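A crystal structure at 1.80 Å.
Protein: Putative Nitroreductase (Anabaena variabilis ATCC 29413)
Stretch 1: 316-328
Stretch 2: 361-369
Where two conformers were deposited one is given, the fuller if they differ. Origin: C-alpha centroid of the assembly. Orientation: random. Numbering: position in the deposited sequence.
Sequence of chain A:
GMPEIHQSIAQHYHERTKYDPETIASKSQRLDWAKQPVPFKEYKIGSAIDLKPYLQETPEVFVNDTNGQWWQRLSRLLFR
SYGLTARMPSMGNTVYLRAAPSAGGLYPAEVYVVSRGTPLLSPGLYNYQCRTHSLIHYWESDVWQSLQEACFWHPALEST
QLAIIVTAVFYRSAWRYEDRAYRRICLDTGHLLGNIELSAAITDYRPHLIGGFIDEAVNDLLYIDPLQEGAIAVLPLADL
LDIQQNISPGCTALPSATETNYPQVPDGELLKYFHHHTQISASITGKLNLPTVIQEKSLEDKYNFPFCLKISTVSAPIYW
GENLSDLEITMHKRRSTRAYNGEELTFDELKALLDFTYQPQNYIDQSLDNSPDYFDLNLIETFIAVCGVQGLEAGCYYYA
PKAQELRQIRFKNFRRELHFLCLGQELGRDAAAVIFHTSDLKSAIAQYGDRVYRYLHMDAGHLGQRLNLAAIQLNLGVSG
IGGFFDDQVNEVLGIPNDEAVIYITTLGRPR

Stretch 1 (316-328) APIYWGENLSDLE
Stretch 2, residues 361-369: QNYIDQSLD

Residues 316-328 run as an extended strand-like loop through Tyr319 (phi/psi from -70/151 at Ala316 to -91/120), turn at Trp320 (-96/14) and Gly321 (84/169), and enter a helix at Ser325, with Leu324 (61/24) at the N-cap position. Residues 361-369 begin in a 3-10 segment and leave through Gln366 (-108/15) and Ser367 (72/25) to an extended Leu368 (-99/158). The two stretches advance in the same sense: the CA of Pro317 lies 6.5 Å from the CA of Asn362, and the CA of Leu324 lies 7.0 Å from the CA of Gln366. Together they bury 438 Å².

At these separations the direct hydrogen bonds across the contact all join main chain of the first stretch to side chain of the second. Tyr363 (chi1 -64°, chi2 83°) brings its hydroxyl to the backbone, and Ile318 N donates to Tyr363 OH at 3.0 Å with an N-H...O angle of 165°. The same hydroxyl is also hydrogen-bonded elsewhere in the structure.

Gln366 bonds Ile318 O and Trp320 N, reaching across Tyr319, whose own N and O it does not bond. Its CA-to-CB bond points toward the first stretch, and an m, t rotamer with chi3 at 67° presents both ends of the amide. Gln366 NE2 donates to Ile318 O at 2.8 Å and 175°, while Trp320 N donates to Gln366 OE1 at 2.8 Å and 167°. This pairing fixes the amide orientation, since exchanging its nitrogen and oxygen would set donor against donor at Trp320 N and acceptor against acceptor at Ile318 O. A water extends the link, donating to Gln366 OE1 at 2.7 Å and to Gly321 O at 2.5 Å, so OE1 accepts twice.

Within the first stretch, Trp320 O accepts from Asp326 N at 2.8 Å and, weakly, from Leu327 N at 3.4 Å. Leu324 N donates to Gly321 O at 3.2 Å, giving that oxygen a second partner beside the water. Glu322 O receives both Ser325 N and Ser325 OG at 3.0 Å each, the side chain being p. Leu324 O accepts from Glu328 N at 3.0 Å. In the second stretch, Tyr363 O accepts from Gln366 N at 3.0 Å and weakly from Leu368 N at 3.3 Å, and Ser367 N reaches Ile364 O at 3.1 Å. These bonds hold the turn from which Gln366 projects.

Apolar contacts accompany the hydrogen bonds. Pro317 CB lies 3.8 Å from Tyr363 CE2. Trp320 (m, chi2 103°) approaches the tyrosine obliquely, its five-membered ring centroid 5.7 Å from that of Tyr363 with planes at 57°; Trp320 CD1 is 4.0 Å from Tyr363 CD2. Leu368 (m, t) meets three residues: its CD1 is 4.2 Å from Trp320 CD1, and its CD2 is 3.6 Å from Leu324 CD1 and 4.0 Å from Leu327 CD2. Leu324 is m, t and Leu327 t, p. Leu324 CD2 also packs 3.2 Å from Gln366 O, a close nonpolar approach to a carbonyl.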

# COMPACT_ATOMS: atom_id res chain seq x y z
N ALA A 316 15.03 19.03 -6.98
CA ALA A 316 15.09 19.64 -5.64
C ALA A 316 13.97 18.91 -4.87
O ALA A 316 12.98 18.44 -5.48
CB ALA A 316 14.82 21.14 -5.72
N PRO A 317 14.12 18.78 -3.55
CA PRO A 317 13.12 18.02 -2.76
C PRO A 317 11.88 18.82 -2.43
O PRO A 317 11.93 20.05 -2.37
CB PRO A 317 13.86 17.70 -1.46
CG PRO A 317 14.79 18.85 -1.29
CD PRO A 317 15.21 19.29 -2.70
N ILE A 318 10.77 18.12 -2.21
CA ILE A 318 9.55 18.74 -1.72
C ILE A 318 9.82 19.17 -0.28
O ILE A 318 10.35 18.39 0.51
CB ILE A 318 8.36 17.75 -1.74
CG1 ILE A 318 7.98 17.39 -3.18
CG2 ILE A 318 7.14 18.31 -1.03
CD1 ILE A 318 6.87 16.35 -3.31
N TYR A 319 9.45 20.40 0.06
CA TYR A 319 9.61 20.92 1.42
C TYR A 319 8.33 20.63 2.18
O TYR A 319 7.26 21.07 1.77
CB TYR A 319 9.91 22.41 1.42
CG TYR A 319 10.01 22.97 2.83
CD1 TYR A 319 10.94 22.45 3.73
CD2 TYR A 319 9.19 24.00 3.24
CE1 TYR A 319 11.04 22.98 5.03
CE2 TYR A 319 9.29 24.53 4.51
CZ TYR A 319 10.20 24.02 5.40
OH TYR A 319 10.26 24.58 6.66
N TRP A 320 8.46 19.85 3.26
CA TRP A 320 7.30 19.43 4.05
C TRP A 320 6.98 20.28 5.28
O TRP A 320 6.17 19.86 6.11
CB TRP A 320 7.47 17.97 4.45
CG TRP A 320 7.43 17.03 3.28
CD1 TRP A 320 8.48 16.40 2.68
CD2 TRP A 320 6.26 16.63 2.58
NE1 TRP A 320 8.03 15.60 1.64
CE2 TRP A 320 6.67 15.72 1.56
CE3 TRP A 320 4.89 16.90 2.73
CZ2 TRP A 320 5.76 15.14 0.69
CZ3 TRP A 320 3.99 16.29 1.87
CH2 TRP A 320 4.43 15.40 0.88
N GLY A 321 7.59 21.47 5.39
CA GLY A 321 7.34 22.37 6.51
C GLY A 321 8.19 22.05 7.72
O GLY A 321 8.80 20.98 7.83
N GLU A 322 8.18 22.97 8.68
CA GLU A 322 8.92 22.76 9.90
C GLU A 322 8.34 21.57 10.64
O GLU A 322 7.11 21.48 10.77
CB GLU A 322 8.88 24.02 10.79
CG GLU A 322 9.62 23.83 12.11
N ASN A 323 9.21 20.67 11.09
CA ASN A 323 8.84 19.46 11.80
C ASN A 323 7.76 18.66 11.08
O ASN A 323 6.88 18.08 11.71
CB ASN A 323 8.39 19.77 13.21
CG ASN A 323 9.42 20.55 13.97
OD1 ASN A 323 9.13 21.63 14.49
ND2 ASN A 323 10.66 20.05 13.99
N LEU A 324 7.84 18.63 9.75
CA LEU A 324 6.89 17.87 8.92
C LEU A 324 5.43 18.30 9.04
O LEU A 324 4.52 17.53 8.70
CB LEU A 324 7.04 16.36 9.19
CG LEU A 324 8.40 15.72 8.91
CD1 LEU A 324 8.48 14.20 9.30
CD2 LEU A 324 8.74 15.88 7.38
N SER A 325 5.21 19.55 9.45
CA SER A 325 3.88 20.12 9.61
C SER A 325 3.01 20.05 8.35
O SER A 325 1.81 19.78 8.44
CB SER A 325 3.96 21.57 10.14
OG SER A 325 4.73 22.40 9.27
N ASP A 326 3.60 20.29 7.18
CA ASP A 326 2.83 20.27 5.94
C ASP A 326 2.56 18.83 5.49
O ASP A 326 1.59 18.59 4.78
CB ASP A 326 3.50 21.14 4.87
CG ASP A 326 3.62 22.61 5.31
OD1 ASP A 326 2.63 23.18 5.82
OD2 ASP A 326 4.70 23.21 5.13
N LEU A 327 3.42 17.90 5.89
CA LEU A 327 3.19 16.48 5.64
C LEU A 327 1.97 16.08 6.48
O LEU A 327 1.08 15.39 5.98
CB LEU A 327 4.41 15.66 6.00
CG LEU A 327 4.22 14.14 5.82
CD1 LEU A 327 3.75 13.71 4.40
CD2 LEU A 327 5.51 13.44 6.25
N GLU A 328 1.91 16.53 7.73
CA GLU A 328 0.73 16.25 8.57
C GLU A 328 -0.57 16.79 7.98
O GLU A 328 -1.57 16.07 7.89
CB GLU A 328 0.90 16.80 9.97
CG GLU A 328 1.98 16.12 10.72
CD GLU A 328 1.76 16.14 12.24
OE1 GLU A 328 0.73 15.59 12.77
OE2 GLU A 328 2.65 16.69 12.90
N GLN A 361 16.08 9.08 0.11
CA GLN A 361 17.37 9.53 0.64
C GLN A 361 17.53 11.05 0.57
O GLN A 361 18.34 11.62 1.28
CB GLN A 361 18.52 8.84 -0.04
CG GLN A 361 18.87 9.31 -1.45
CD GLN A 361 17.96 8.75 -2.55
OE1 GLN A 361 17.04 7.98 -2.30
NE2 GLN A 361 18.24 9.17 -3.78
N ASN A 362 16.74 11.69 -0.29
CA ASN A 362 16.75 13.13 -0.42
C ASN A 362 15.92 13.88 0.63
O ASN A 362 15.81 15.11 0.57
CB ASN A 362 16.30 13.50 -1.83
CG ASN A 362 17.34 13.12 -2.88
OD1 ASN A 362 18.51 12.97 -2.56
ND2 ASN A 362 16.92 13.03 -4.14
N TYR A 363 15.36 13.13 1.60
CA TYR A 363 14.49 13.67 2.65
C TYR A 363 15.03 13.42 4.06
O TYR A 363 14.34 13.73 5.04
CB TYR A 363 13.06 13.10 2.48
CG TYR A 363 12.50 13.60 1.19
CD1 TYR A 363 12.80 12.95 -0.01
CD2 TYR A 363 11.78 14.77 1.14
CE1 TYR A 363 12.37 13.47 -1.21
CE2 TYR A 363 11.34 15.29 -0.05
CZ TYR A 363 11.64 14.63 -1.22
OH TYR A 363 11.22 15.14 -2.42
N ILE A 364 16.27 12.95 4.18
CA ILE A 364 16.84 12.68 5.49
C ILE A 364 16.92 13.95 6.35
O ILE A 364 16.69 13.89 7.54
CB ILE A 364 18.22 11.96 5.44
CG1 ILE A 364 19.29 12.81 4.79
CG2 ILE A 364 18.12 10.67 4.69
CD1 ILE A 364 20.68 12.14 4.86
N ASP A 365 17.20 15.09 5.73
CA ASP A 365 17.30 16.34 6.47
C ASP A 365 15.95 16.88 6.95
O ASP A 365 15.91 17.86 7.69
CB ASP A 365 18.07 17.41 5.67
CG ASP A 365 17.36 17.88 4.43
OD1 ASP A 365 16.35 17.26 4.02
OD2 ASP A 365 17.86 18.86 3.83
N GLN A 366 14.86 16.24 6.54
CA GLN A 366 13.52 16.59 7.01
C GLN A 366 12.97 15.52 7.97
O GLN A 366 11.77 15.48 8.26
CB GLN A 366 12.56 16.81 5.84
CG GLN A 366 12.99 17.92 4.90
CD GLN A 366 11.92 18.21 3.89
OE1 GLN A 366 10.85 18.70 4.26
NE2 GLN A 366 12.18 17.90 2.60
N SER A 367 13.86 14.65 8.45
CA SER A 367 13.52 13.60 9.43
C SER A 367 12.69 12.45 8.87
O SER A 367 11.96 11.78 9.60
CB SER A 367 12.84 14.21 10.66
OG SER A 367 13.70 15.18 11.25
N LEU A 368 12.79 12.23 7.56
CA LEU A 368 12.14 11.07 6.93
C LEU A 368 13.21 10.00 6.75
O LEU A 368 14.42 10.29 6.70
CB LEU A 368 11.47 11.44 5.61
CG LEU A 368 10.31 12.42 5.78
CD1 LEU A 368 9.77 12.86 4.42
CD2 LEU A 368 9.19 11.84 6.68
N ASP A 369 12.78 8.76 6.63
CA ASP A 369 13.71 7.65 6.48
C ASP A 369 14.35 7.67 5.09
O ASP A 369 13.66 7.80 4.06
CB ASP A 369 12.95 6.33 6.67
CG ASP A 369 13.87 5.15 6.88
OD1 ASP A 369 15.05 5.21 6.45
OD2 ASP A 369 13.40 4.17 7.51
O HOH W 1 10.66 19.71 6.78